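Putative phosphatase (Bacteroides thetaiotaomicron, PDB 3KYA) is a putative phosphatase of unestablished activity that binds zinc and probably joins an IPT/TIG domain to a six-bladed beta-propeller. Local coordinates at residues Tyr323-Val328 / Gly377-Asn382; His332-Ser337 / Tyr391-Val396; Ser359-Asp364 / Arg398-Val403; Phe395-Arg398 / Val403-Val406. All blocks are in the same frame, centred on the assembly; numbering follows the deposited sequence.

Contact 1 (Tyr323-Val328 / Gly377-Asn382); sequences YAYFGV and GVFVKN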
# COMPACT_ATOMS: atom_id res chain seq x y z
N TYR A 323 -1.70 -21.54 -10.62
CA TYR A 323 -2.81 -21.45 -9.68
C TYR A 323 -4.01 -20.76 -10.31
O TYR A 323 -3.91 -20.22 -11.42
CB TYR A 323 -2.41 -20.78 -8.37
CG TYR A 323 -2.03 -19.32 -8.41
CD1 TYR A 323 -2.98 -18.33 -8.19
CD2 TYR A 323 -0.71 -18.93 -8.57
CE1 TYR A 323 -2.63 -16.98 -8.16
CE2 TYR A 323 -0.34 -17.57 -8.55
CZ TYR A 323 -1.30 -16.61 -8.35
OH TYR A 323 -0.94 -15.27 -8.30
N ALA A 324 -5.14 -20.81 -9.60
CA ALA A 324 -6.39 -20.21 -10.04
C ALA A 324 -7.18 -19.65 -8.87
O ALA A 324 -7.02 -20.11 -7.73
CB ALA A 324 -7.24 -21.23 -10.77
N TYR A 325 -8.00 -18.65 -9.15
CA TYR A 325 -8.94 -18.13 -8.18
C TYR A 325 -10.35 -18.57 -8.60
O TYR A 325 -10.70 -18.51 -9.78
CB TYR A 325 -8.90 -16.60 -8.06
CG TYR A 325 -7.59 -16.00 -7.59
CD1 TYR A 325 -6.75 -16.68 -6.71
CD2 TYR A 325 -7.26 -14.70 -7.92
CE1 TYR A 325 -5.58 -16.11 -6.26
CE2 TYR A 325 -6.08 -14.12 -7.46
CZ TYR A 325 -5.26 -14.82 -6.63
OH TYR A 325 -4.09 -14.24 -6.19
N PHE A 326 -11.15 -19.02 -7.64
CA PHE A 326 -12.54 -19.37 -7.91
C PHE A 326 -13.40 -18.27 -7.29
O PHE A 326 -13.42 -18.11 -6.07
CB PHE A 326 -12.94 -20.74 -7.32
CG PHE A 326 -12.09 -21.90 -7.76
CD1 PHE A 326 -11.45 -21.90 -8.99
CD2 PHE A 326 -12.01 -23.03 -6.99
CE1 PHE A 326 -10.69 -23.00 -9.40
CE2 PHE A 326 -11.26 -24.14 -7.42
CZ PHE A 326 -10.60 -24.10 -8.61
N GLY A 327 -14.09 -17.50 -8.14
CA GLY A 327 -14.93 -16.41 -7.68
C GLY A 327 -16.35 -16.89 -7.40
O GLY A 327 -17.09 -17.20 -8.34
N VAL A 328 -16.71 -16.94 -6.12
CA VAL A 328 -18.04 -17.42 -5.69
C VAL A 328 -18.99 -16.22 -5.72
O VAL A 328 -19.11 -15.46 -4.77
CB VAL A 328 -17.98 -18.12 -4.31
CG1 VAL A 328 -19.30 -18.79 -4.00
CG2 VAL A 328 -16.87 -19.17 -4.29
N GLY A 377 -12.94 -11.45 -13.44
CA GLY A 377 -11.62 -11.04 -13.00
C GLY A 377 -10.55 -11.32 -14.03
O GLY A 377 -10.70 -12.21 -14.85
N VAL A 378 -9.46 -10.56 -13.95
CA VAL A 378 -8.34 -10.70 -14.86
C VAL A 378 -7.01 -10.50 -14.14
O VAL A 378 -6.94 -9.78 -13.15
CB VAL A 378 -8.44 -9.67 -16.02
CG1 VAL A 378 -9.70 -9.94 -16.83
CG2 VAL A 378 -8.43 -8.24 -15.49
N PHE A 379 -5.98 -11.18 -14.63
CA PHE A 379 -4.63 -10.99 -14.09
C PHE A 379 -3.89 -9.93 -14.92
O PHE A 379 -3.96 -9.93 -16.14
CB PHE A 379 -3.85 -12.30 -14.06
CG PHE A 379 -4.38 -13.27 -13.06
CD1 PHE A 379 -3.94 -13.22 -11.74
CD2 PHE A 379 -5.31 -14.22 -13.42
CE1 PHE A 379 -4.43 -14.10 -10.80
CE2 PHE A 379 -5.80 -15.12 -12.47
CZ PHE A 379 -5.35 -15.05 -11.15
N VAL A 380 -3.20 -9.03 -14.23
CA VAL A 380 -2.50 -7.91 -14.87
C VAL A 380 -1.08 -7.78 -14.36
O VAL A 380 -0.84 -7.74 -13.16
CB VAL A 380 -3.25 -6.59 -14.62
CG1 VAL A 380 -2.46 -5.38 -15.15
CG2 VAL A 380 -4.67 -6.66 -15.22
N LYS A 381 -0.14 -7.70 -15.28
CA LYS A 381 1.26 -7.58 -14.93
C LYS A 381 1.53 -6.26 -14.21
O LYS A 381 1.03 -5.21 -14.59
CB LYS A 381 2.14 -7.73 -16.18
CG LYS A 381 3.63 -7.59 -15.89
CD LYS A 381 4.52 -8.22 -16.98
CE LYS A 381 4.57 -9.75 -16.86
NZ LYS A 381 5.53 -10.37 -17.81
N ASN A 382 2.27 -6.38 -13.11
CA ASN A 382 2.72 -5.25 -12.32
C ASN A 382 4.24 -5.14 -12.55
O ASN A 382 4.99 -6.00 -12.09
CB ASN A 382 2.41 -5.47 -10.85
CG ASN A 382 2.78 -4.26 -10.00
OD1 ASN A 382 3.58 -3.42 -10.41
ND2 ASN A 382 2.19 -4.17 -8.81
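Tyr323 and Tyr325 on strand 323-328 meet Phe379 on strand 374-381 from a different four-stranded antiparallel sheet, and the two segments share no hydrogen bond, so the joint is made by side chains alone. These sheets are consecutive blades of the beta-propeller, and the contact lies in the seam between them. Tyr325 and Phe379 both point toward the opposing segment, and each holds its CG opposite its own carbonyl carbon, with chi1 of -63° and -69°, which brings the two rings together in the seam. They cross obliquely, with planes 40° apart and centroids 5.4 Å apart, so the pair is neither a stack nor a T-shaped arrangement. The closest approaches are between ring carbons: Tyr325 CE2 lies 3.7 Å from Phe379 CE1, while Tyr325 CD2 lies 3.8 Å from Phe379 CZ. Tyr323 adds a looser contact, its CE1 standing 4.3 Å from Phe379 CE1, so that one corner of the phenylalanine ring serves both tyrosines. Around this trio the aromatic character continues: Tyr325 stacks on Phe352 and meets Phe393 edge-to-face, and His318 meets Phe379 edge-to-face. The ring of Tyr323 also receives Arg336 in a cation-pi contact. Between these two segments the contact is thus ring carbon on ring carbon, with no polar bond to fix the ring angle; the polar tie is made beside it, where Tyr323 OH is hydrogen-bonded to Glu389 OE1 in the next blade.

Contact 2 (His332-Ser337 / Tyr391-Val396); sequences HYFMRS and YDFYFV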
# COMPACT_ATOMS: atom_id res chain seq x y z
N HIS A 332 -19.99 -14.28 -2.07
CA HIS A 332 -19.15 -13.12 -1.78
C HIS A 332 -17.70 -13.34 -1.34
O HIS A 332 -17.18 -12.61 -0.50
CB HIS A 332 -19.92 -12.23 -0.78
CG HIS A 332 -21.39 -12.18 -1.07
ND1 HIS A 332 -21.90 -11.62 -2.22
CD2 HIS A 332 -22.45 -12.67 -0.38
CE1 HIS A 332 -23.22 -11.76 -2.23
NE2 HIS A 332 -23.57 -12.39 -1.12
N TYR A 333 -17.02 -14.31 -1.96
CA TYR A 333 -15.60 -14.54 -1.70
C TYR A 333 -14.91 -15.27 -2.86
O TYR A 333 -15.57 -15.78 -3.77
CB TYR A 333 -15.38 -15.30 -0.36
CG TYR A 333 -15.81 -16.76 -0.35
CD1 TYR A 333 -17.15 -17.12 -0.44
CD2 TYR A 333 -14.88 -17.79 -0.21
CE1 TYR A 333 -17.55 -18.46 -0.41
CE2 TYR A 333 -15.27 -19.13 -0.19
CZ TYR A 333 -16.60 -19.46 -0.28
OH TYR A 333 -16.99 -20.78 -0.26
N PHE A 334 -13.57 -15.27 -2.82
CA PHE A 334 -12.73 -16.03 -3.74
C PHE A 334 -11.94 -17.10 -2.97
O PHE A 334 -11.47 -16.86 -1.83
CB PHE A 334 -11.66 -15.14 -4.46
CG PHE A 334 -12.20 -14.28 -5.56
CD1 PHE A 334 -12.69 -13.01 -5.29
CD2 PHE A 334 -12.14 -14.70 -6.89
CE1 PHE A 334 -13.19 -12.21 -6.32
CE2 PHE A 334 -12.64 -13.91 -7.91
CZ PHE A 334 -13.15 -12.66 -7.62
N MSE A 335 -11.82 -18.26 -3.60
CA MSE A 335 -10.98 -19.34 -3.12
C MSE A 335 -9.77 -19.41 -4.07
O MSE A 335 -9.81 -18.89 -5.19
CB MSE A 335 -11.73 -20.67 -3.11
CG MSE A 335 -13.00 -20.67 -2.26
SE MSE A 335 -13.83 -22.42 -2.15
CE MSE A 335 -12.56 -23.24 -0.93
N ARG A 336 -8.69 -20.02 -3.59
CA ARG A 336 -7.48 -20.20 -4.37
C ARG A 336 -7.17 -21.68 -4.47
O ARG A 336 -7.30 -22.42 -3.49
CB ARG A 336 -6.30 -19.47 -3.74
CG ARG A 336 -4.99 -19.50 -4.54
CD ARG A 336 -3.93 -18.71 -3.77
NE ARG A 336 -2.64 -18.54 -4.46
CZ ARG A 336 -1.75 -19.51 -4.63
NH1 ARG A 336 -2.01 -20.73 -4.21
NH2 ARG A 336 -0.60 -19.26 -5.24
N SER A 337 -6.75 -22.10 -5.66
CA SER A 337 -6.38 -23.49 -5.91
C SER A 337 -5.00 -23.58 -6.58
O SER A 337 -4.76 -22.91 -7.59
CB SER A 337 -7.47 -24.11 -6.79
OG SER A 337 -7.16 -25.43 -7.19
N TYR A 391 2.14 -10.74 -11.35
CA TYR A 391 0.79 -10.24 -11.57
C TYR A 391 -0.03 -9.92 -10.33
O TYR A 391 0.15 -10.52 -9.27
CB TYR A 391 -0.02 -11.28 -12.35
CG TYR A 391 0.54 -11.62 -13.69
CD1 TYR A 391 1.50 -12.61 -13.82
CD2 TYR A 391 0.11 -10.97 -14.85
CE1 TYR A 391 2.04 -12.93 -15.05
CE2 TYR A 391 0.65 -11.29 -16.08
CZ TYR A 391 1.61 -12.27 -16.17
OH TYR A 391 2.16 -12.61 -17.38
N ASP A 392 -0.94 -8.97 -10.52
CA ASP A 392 -2.01 -8.66 -9.58
C ASP A 392 -3.29 -9.14 -10.26
O ASP A 392 -3.30 -9.47 -11.45
CB ASP A 392 -2.10 -7.17 -9.27
CG ASP A 392 -0.97 -6.70 -8.40
OD1 ASP A 392 -0.73 -7.34 -7.35
OD2 ASP A 392 -0.35 -5.67 -8.75
N PHE A 393 -4.38 -9.15 -9.50
CA PHE A 393 -5.68 -9.60 -9.98
C PHE A 393 -6.70 -8.48 -9.77
O PHE A 393 -6.71 -7.83 -8.72
CB PHE A 393 -6.07 -10.86 -9.21
CG PHE A 393 -7.40 -11.46 -9.59
CD1 PHE A 393 -7.52 -12.22 -10.75
CD2 PHE A 393 -8.50 -11.30 -8.78
CE1 PHE A 393 -8.76 -12.81 -11.10
CE2 PHE A 393 -9.73 -11.88 -9.12
CZ PHE A 393 -9.85 -12.64 -10.28
N TYR A 394 -7.52 -8.22 -10.78
CA TYR A 394 -8.53 -7.16 -10.76
C TYR A 394 -9.87 -7.79 -11.07
O TYR A 394 -9.94 -8.64 -11.96
CB TYR A 394 -8.22 -6.09 -11.80
CG TYR A 394 -6.99 -5.28 -11.49
CD1 TYR A 394 -5.72 -5.77 -11.73
CD2 TYR A 394 -7.11 -4.01 -10.95
CE1 TYR A 394 -4.59 -5.01 -11.45
CE2 TYR A 394 -5.99 -3.25 -10.65
CZ TYR A 394 -4.74 -3.75 -10.89
OH TYR A 394 -3.64 -2.97 -10.59
N PHE A 395 -10.92 -7.41 -10.35
CA PHE A 395 -12.26 -7.97 -10.61
C PHE A 395 -13.35 -6.94 -10.39
O PHE A 395 -13.17 -5.97 -9.64
CB PHE A 395 -12.51 -9.22 -9.75
CG PHE A 395 -12.78 -8.93 -8.28
CD1 PHE A 395 -11.73 -8.87 -7.35
CD2 PHE A 395 -14.08 -8.75 -7.84
CE1 PHE A 395 -12.00 -8.62 -6.00
CE2 PHE A 395 -14.34 -8.51 -6.50
CZ PHE A 395 -13.29 -8.44 -5.58
N VAL A 396 -14.46 -7.12 -11.09
CA VAL A 396 -15.60 -6.23 -10.92
C VAL A 396 -16.46 -6.78 -9.77
O VAL A 396 -16.86 -7.94 -9.79
CB VAL A 396 -16.40 -6.00 -12.25
CG1 VAL A 396 -15.62 -5.02 -13.14
CG2 VAL A 396 -16.77 -7.33 -13.00
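Phe334 and Phe393 leave their strands with different first torsions, CG opposite the carbonyl carbon in Phe334 (chi1 -75°) and opposite the backbone N in Phe393 (chi1 -180°), while Phe395 takes the crowded position between N and the carbonyl carbon (chi1 74°); together they gather three rings between two blades of the beta-propeller. The result is a buried aromatic cluster linking strands 333-340 and 391-397 without any hydrogen bond between the segments. Phe334 sits in the middle and plays two parts. Its own edge is directed at the face of Phe395, the ring centroids separated by 4.8 Å. Toward Phe393 the roles reverse: the edge of Phe393 approaches the face of Phe334 in an offset edge-to-face pair with nearly perpendicular planes, and Phe393 CE2 comes within 3.7 Å of Phe334 CE2. Pro374 lies against both Phe334 and Phe395, and Tyr325 presses on Phe334. With an alanine in place of Phe395, the edge of Phe334 would probably lose the face it rests on, opening a gap between the blades and letting that ring turn. In the crystal, Phe334 CE1 lies 3.6 Å above the Phe395 ring plane, over its centre.

Contact 3 (Ser359-Asp364 / Arg398-Val403); sequences SGYRDD and RLNFCV. With EDO (1,2-ethanediol), chain F.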
# COMPACT_ATOMS: atom_id res chain seq x y z
N SER A 359 -21.74 -10.74 2.63
CA SER A 359 -21.62 -9.61 1.71
C SER A 359 -21.23 -8.32 2.44
O SER A 359 -21.55 -8.13 3.61
CB SER A 359 -22.94 -9.37 0.97
OG SER A 359 -23.99 -9.01 1.85
N GLY A 360 -20.52 -7.45 1.73
CA GLY A 360 -20.14 -6.15 2.28
C GLY A 360 -19.20 -5.39 1.36
O GLY A 360 -18.99 -5.78 0.21
N TYR A 361 -18.65 -4.30 1.87
CA TYR A 361 -17.65 -3.52 1.17
C TYR A 361 -16.56 -3.12 2.16
O TYR A 361 -16.77 -2.24 3.01
CB TYR A 361 -18.25 -2.29 0.49
CG TYR A 361 -17.19 -1.42 -0.13
CD1 TYR A 361 -16.43 -1.88 -1.20
CD2 TYR A 361 -16.92 -0.14 0.36
CE1 TYR A 361 -15.43 -1.10 -1.76
CE2 TYR A 361 -15.93 0.65 -0.21
CZ TYR A 361 -15.20 0.17 -1.27
OH TYR A 361 -14.20 0.94 -1.83
N ARG A 362 -15.41 -3.78 2.09
CA ARG A 362 -14.30 -3.48 2.98
C ARG A 362 -12.98 -3.90 2.39
O ARG A 362 -12.76 -5.09 2.08
CB ARG A 362 -14.47 -4.18 4.34
CG ARG A 362 -13.37 -3.84 5.33
CD ARG A 362 -13.51 -4.60 6.63
NE ARG A 362 -12.44 -4.24 7.56
CZ ARG A 362 -12.52 -3.27 8.48
NH1 ARG A 362 -13.64 -2.57 8.65
NH2 ARG A 362 -11.48 -3.03 9.26
N ASP A 363 -12.11 -2.92 2.21
CA ASP A 363 -10.75 -3.18 1.78
C ASP A 363 -9.98 -3.63 3.02
O ASP A 363 -9.98 -2.95 4.04
CB ASP A 363 -10.14 -1.95 1.13
CG ASP A 363 -10.74 -1.67 -0.24
OD1 ASP A 363 -11.07 -2.65 -0.95
OD2 ASP A 363 -10.86 -0.49 -0.60
N ASP A 364 -9.37 -4.81 2.92
CA ASP A 364 -8.62 -5.42 4.02
C ASP A 364 -7.84 -6.62 3.46
O ASP A 364 -7.81 -6.82 2.23
CB ASP A 364 -9.58 -5.85 5.14
CG ASP A 364 -8.95 -5.81 6.53
OD1 ASP A 364 -7.73 -6.01 6.66
OD2 ASP A 364 -9.71 -5.57 7.48
N ARG A 398 -19.69 -6.49 -8.26
CA ARG A 398 -20.93 -5.99 -8.89
C ARG A 398 -21.78 -5.04 -8.07
O ARG A 398 -22.09 -3.95 -8.54
CB ARG A 398 -21.81 -7.14 -9.44
CG ARG A 398 -22.93 -6.62 -10.34
CD ARG A 398 -23.73 -7.72 -11.07
NE ARG A 398 -24.41 -8.61 -10.13
CZ ARG A 398 -25.60 -8.40 -9.58
NH1 ARG A 398 -26.31 -7.30 -9.84
NH2 ARG A 398 -26.09 -9.30 -8.73
N LEU A 399 -22.15 -5.44 -6.85
CA LEU A 399 -23.05 -4.63 -6.04
C LEU A 399 -22.34 -3.53 -5.26
O LEU A 399 -22.97 -2.78 -4.52
CB LEU A 399 -23.92 -5.52 -5.13
CG LEU A 399 -24.99 -6.32 -5.89
CD1 LEU A 399 -25.78 -7.24 -4.96
CD2 LEU A 399 -25.95 -5.40 -6.68
N ASN A 400 -21.02 -3.44 -5.42
CA ASN A 400 -20.25 -2.32 -4.86
C ASN A 400 -19.81 -1.33 -5.94
O ASN A 400 -19.08 -0.39 -5.66
CB ASN A 400 -19.06 -2.83 -4.06
CG ASN A 400 -19.47 -3.51 -2.78
OD1 ASN A 400 -20.46 -3.12 -2.15
ND2 ASN A 400 -18.74 -4.55 -2.38
N PHE A 401 -20.26 -1.54 -7.18
CA PHE A 401 -20.07 -0.58 -8.27
C PHE A 401 -18.62 -0.15 -8.51
O PHE A 401 -18.34 1.04 -8.75
CB PHE A 401 -20.93 0.66 -7.99
CG PHE A 401 -22.28 0.36 -7.34
CD1 PHE A 401 -23.23 -0.41 -7.99
CD2 PHE A 401 -22.58 0.88 -6.09
CE1 PHE A 401 -24.47 -0.68 -7.39
CE2 PHE A 401 -23.81 0.62 -5.47
CZ PHE A 401 -24.76 -0.15 -6.12
N CYS A 402 -17.69 -1.10 -8.46
CA CYS A 402 -16.28 -0.77 -8.64
C CYS A 402 -15.43 -1.95 -9.11
O CYS A 402 -15.86 -3.10 -9.13
CB CYS A 402 -15.74 -0.23 -7.31
SG CYS A 402 -15.77 -1.43 -5.95
N VAL A 403 -14.21 -1.61 -9.51
CA VAL A 403 -13.18 -2.57 -9.85
C VAL A 403 -12.27 -2.65 -8.61
O VAL A 403 -11.81 -1.60 -8.11
CB VAL A 403 -12.33 -2.14 -11.06
CG1 VAL A 403 -11.22 -3.15 -11.33
CG2 VAL A 403 -13.22 -1.95 -12.32
C1 EDO F . -12.76 1.70 1.71
O1 EDO F . -11.58 1.42 0.95
C2 EDO F . -13.45 0.40 2.16
O2 EDO F . -12.64 -0.31 3.11
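Asn400 and Tyr361 carry the greater part of this contact, with the backbone carbonyl of Gly360, next to Tyr361 in the loop, as the polar point of attachment. Segment 359-364 is an irregular loop following strand 345-352 of one propeller blade, whereas 398-403 holds the short 3-10 turn of the next blade's hairpin and the start of strand 402-406. Asn400 ND2 donates to Gly360 O over 2.9 Å in a nearly straight bond of 164°. The carbonyl oxygen lies in the amide plane, but the donor is tilted 28° from the carbonyl plane. The same nitrogen is also hydrogen-bonded to Asp397 OD2, which steadies the amide. Tyr361 extends with CG opposite its backbone N (chi1 175°), which carries the ring past the Asn400 amide toward Cys402. Tyr361 CB packs 3.5 Å from Asn400 OD1, and ND2 lies at the edge of the ring, near its plane. Farther along, Tyr361 CE1 reaches to 4.2 Å from Cys402 SG, an oblique sulfur-aromatic contact. The tyrosine hydroxyl is hydrogen-bonded to Thr414 OG1, and Arg418 makes a cation-pi contact with the ring. A 1,2-ethanediol, probably from the crystallisation liquor, brings its C2 to 3.4 Å from Tyr361 CE2 and is hydrogen-bonded to Asp363 N and OD2. Exchanging Tyr361 for a serine would probably cost Thr414 a hydrogen bond and Arg418 its aromatic face, and open a gap beside Asn400 and Cys402. One directed amide bond therefore ties the loop backbone to the hairpin, while the ring beside it adds less directional packing.

Contact 4 (Phe395-Arg398 / Val403-Val406); sequences FVDR and VRKV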
# COMPACT_ATOMS: atom_id res chain seq x y z
N PHE A 395 -10.92 -7.41 -10.35
CA PHE A 395 -12.26 -7.97 -10.61
C PHE A 395 -13.35 -6.94 -10.39
O PHE A 395 -13.17 -5.97 -9.64
CB PHE A 395 -12.51 -9.22 -9.75
CG PHE A 395 -12.78 -8.93 -8.28
CD1 PHE A 395 -11.73 -8.87 -7.35
CD2 PHE A 395 -14.08 -8.75 -7.84
CE1 PHE A 395 -12.00 -8.62 -6.00
CE2 PHE A 395 -14.34 -8.51 -6.50
CZ PHE A 395 -13.29 -8.44 -5.58
N VAL A 396 -14.46 -7.12 -11.09
CA VAL A 396 -15.60 -6.23 -10.92
C VAL A 396 -16.46 -6.78 -9.77
O VAL A 396 -16.86 -7.94 -9.79
CB VAL A 396 -16.40 -6.00 -12.25
CG1 VAL A 396 -15.62 -5.02 -13.14
CG2 VAL A 396 -16.77 -7.33 -13.00
N ASP A 397 -16.67 -5.93 -8.76
CA ASP A 397 -17.41 -6.25 -7.52
C ASP A 397 -18.78 -5.65 -7.77
O ASP A 397 -19.02 -4.47 -7.53
CB ASP A 397 -16.69 -5.61 -6.35
CG ASP A 397 -17.22 -6.03 -5.00
OD1 ASP A 397 -18.03 -6.99 -4.94
OD2 ASP A 397 -16.81 -5.40 -4.00
N ARG A 398 -19.69 -6.49 -8.26
CA ARG A 398 -20.93 -5.99 -8.89
C ARG A 398 -21.78 -5.04 -8.07
O ARG A 398 -22.09 -3.95 -8.54
CB ARG A 398 -21.81 -7.14 -9.44
CG ARG A 398 -22.93 -6.62 -10.34
CD ARG A 398 -23.73 -7.72 -11.07
NE ARG A 398 -24.41 -8.61 -10.13
CZ ARG A 398 -25.60 -8.40 -9.58
NH1 ARG A 398 -26.31 -7.30 -9.84
NH2 ARG A 398 -26.09 -9.30 -8.73
N VAL A 403 -14.21 -1.61 -9.51
CA VAL A 403 -13.18 -2.57 -9.85
C VAL A 403 -12.27 -2.65 -8.61
O VAL A 403 -11.81 -1.60 -8.11
CB VAL A 403 -12.33 -2.14 -11.06
CG1 VAL A 403 -11.22 -3.15 -11.33
CG2 VAL A 403 -13.22 -1.95 -12.32
N ARG A 404 -12.06 -3.85 -8.08
CA ARG A 404 -11.17 -4.08 -6.92
C ARG A 404 -9.87 -4.74 -7.41
O ARG A 404 -9.84 -5.36 -8.49
CB ARG A 404 -11.80 -5.00 -5.87
CG ARG A 404 -13.22 -4.72 -5.42
CD ARG A 404 -13.40 -3.61 -4.39
NE ARG A 404 -12.85 -3.88 -3.05
CZ ARG A 404 -13.46 -4.58 -2.09
NH1 ARG A 404 -14.64 -5.16 -2.29
NH2 ARG A 404 -12.85 -4.73 -0.90
N LYS A 405 -8.81 -4.61 -6.61
CA LYS A 405 -7.50 -5.17 -6.87
C LYS A 405 -7.14 -6.13 -5.73
O LYS A 405 -7.41 -5.83 -4.57
CB LYS A 405 -6.45 -4.06 -6.95
CG LYS A 405 -5.01 -4.54 -7.16
CD LYS A 405 -4.05 -3.37 -7.10
CE LYS A 405 -2.61 -3.81 -7.00
NZ LYS A 405 -1.69 -2.65 -6.75
N VAL A 406 -6.54 -7.26 -6.09
CA VAL A 406 -6.11 -8.28 -5.14
C VAL A 406 -4.65 -8.63 -5.41
O VAL A 406 -4.32 -9.13 -6.50
CB VAL A 406 -6.96 -9.60 -5.23
CG1 VAL A 406 -6.53 -10.61 -4.15
CG2 VAL A 406 -8.48 -9.31 -5.10
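Phe395 and Arg404 form an antiparallel hydrogen-bonded pair in the beta hairpin of strands 391-397 and 402-406, within one blade of the propeller. Both main-chain bonds are made: Phe395 N donates to Arg404 O at 3.0 Å, and Arg404 N returns the bond to Phe395 O at 2.9 Å. That last oxygen also receives a CA-H...O contact from Val403. Next along, Val396 and Val403 make the non-hydrogen-bonded pair, their methyl groups meeting on the sheet face away from the arginine.

Arg404 is bent at chi2 and chi3 (-80° and -67°), which folds its guanidinium back toward Asp397. NH1 reaches Asp397 OD2 in a salt bridge of 2.8 Å; the oxygen lies in the guanidinium plane, yet is approached from above the carboxylate plane, and the N-H...O angle is only 140°. NH1 is also bonded to Arg370 O, NH2 forms a salt bridge with Asp363 OD1, and NE makes a weak hydrogen bond to Ser413 O. On the acid, OD2 is shared with Asn400 ND2 while OD1 accepts from Asn372 N, an arrangement likely to favour the ionised carboxylate. Arg404 CB sits over the Phe395 face opposite the one that Phe334 meets, in a CH-pi contact 4.0 Å from the centroid. At the edge of the same ring, near its plane, Val406 CG2 lies 3.7 Å from Phe395 CE1.

Along the chain, strand 323-328 opens contact 1, strand 333-340 opens contact 2 and the loop at 359-364 opens contact 3 before any has closed. Contact 1 then closes at 377-382, contact 2 at 391-396 and contact 3 at 398-403, so the three cross one another instead of nesting. Each ties the blade that runs from strand 313-317 to strand 345-352, or the loop that leaves it, to the blade that runs from strand 374-381 to strand 412-415. Contact 4 is local: it starts on Phe395 and Val396, where contact 2 ends, and closes a short hairpin turn whose residues serve contact 3. The Asp363-Arg404 salt bridge joins contacts 3 and 4.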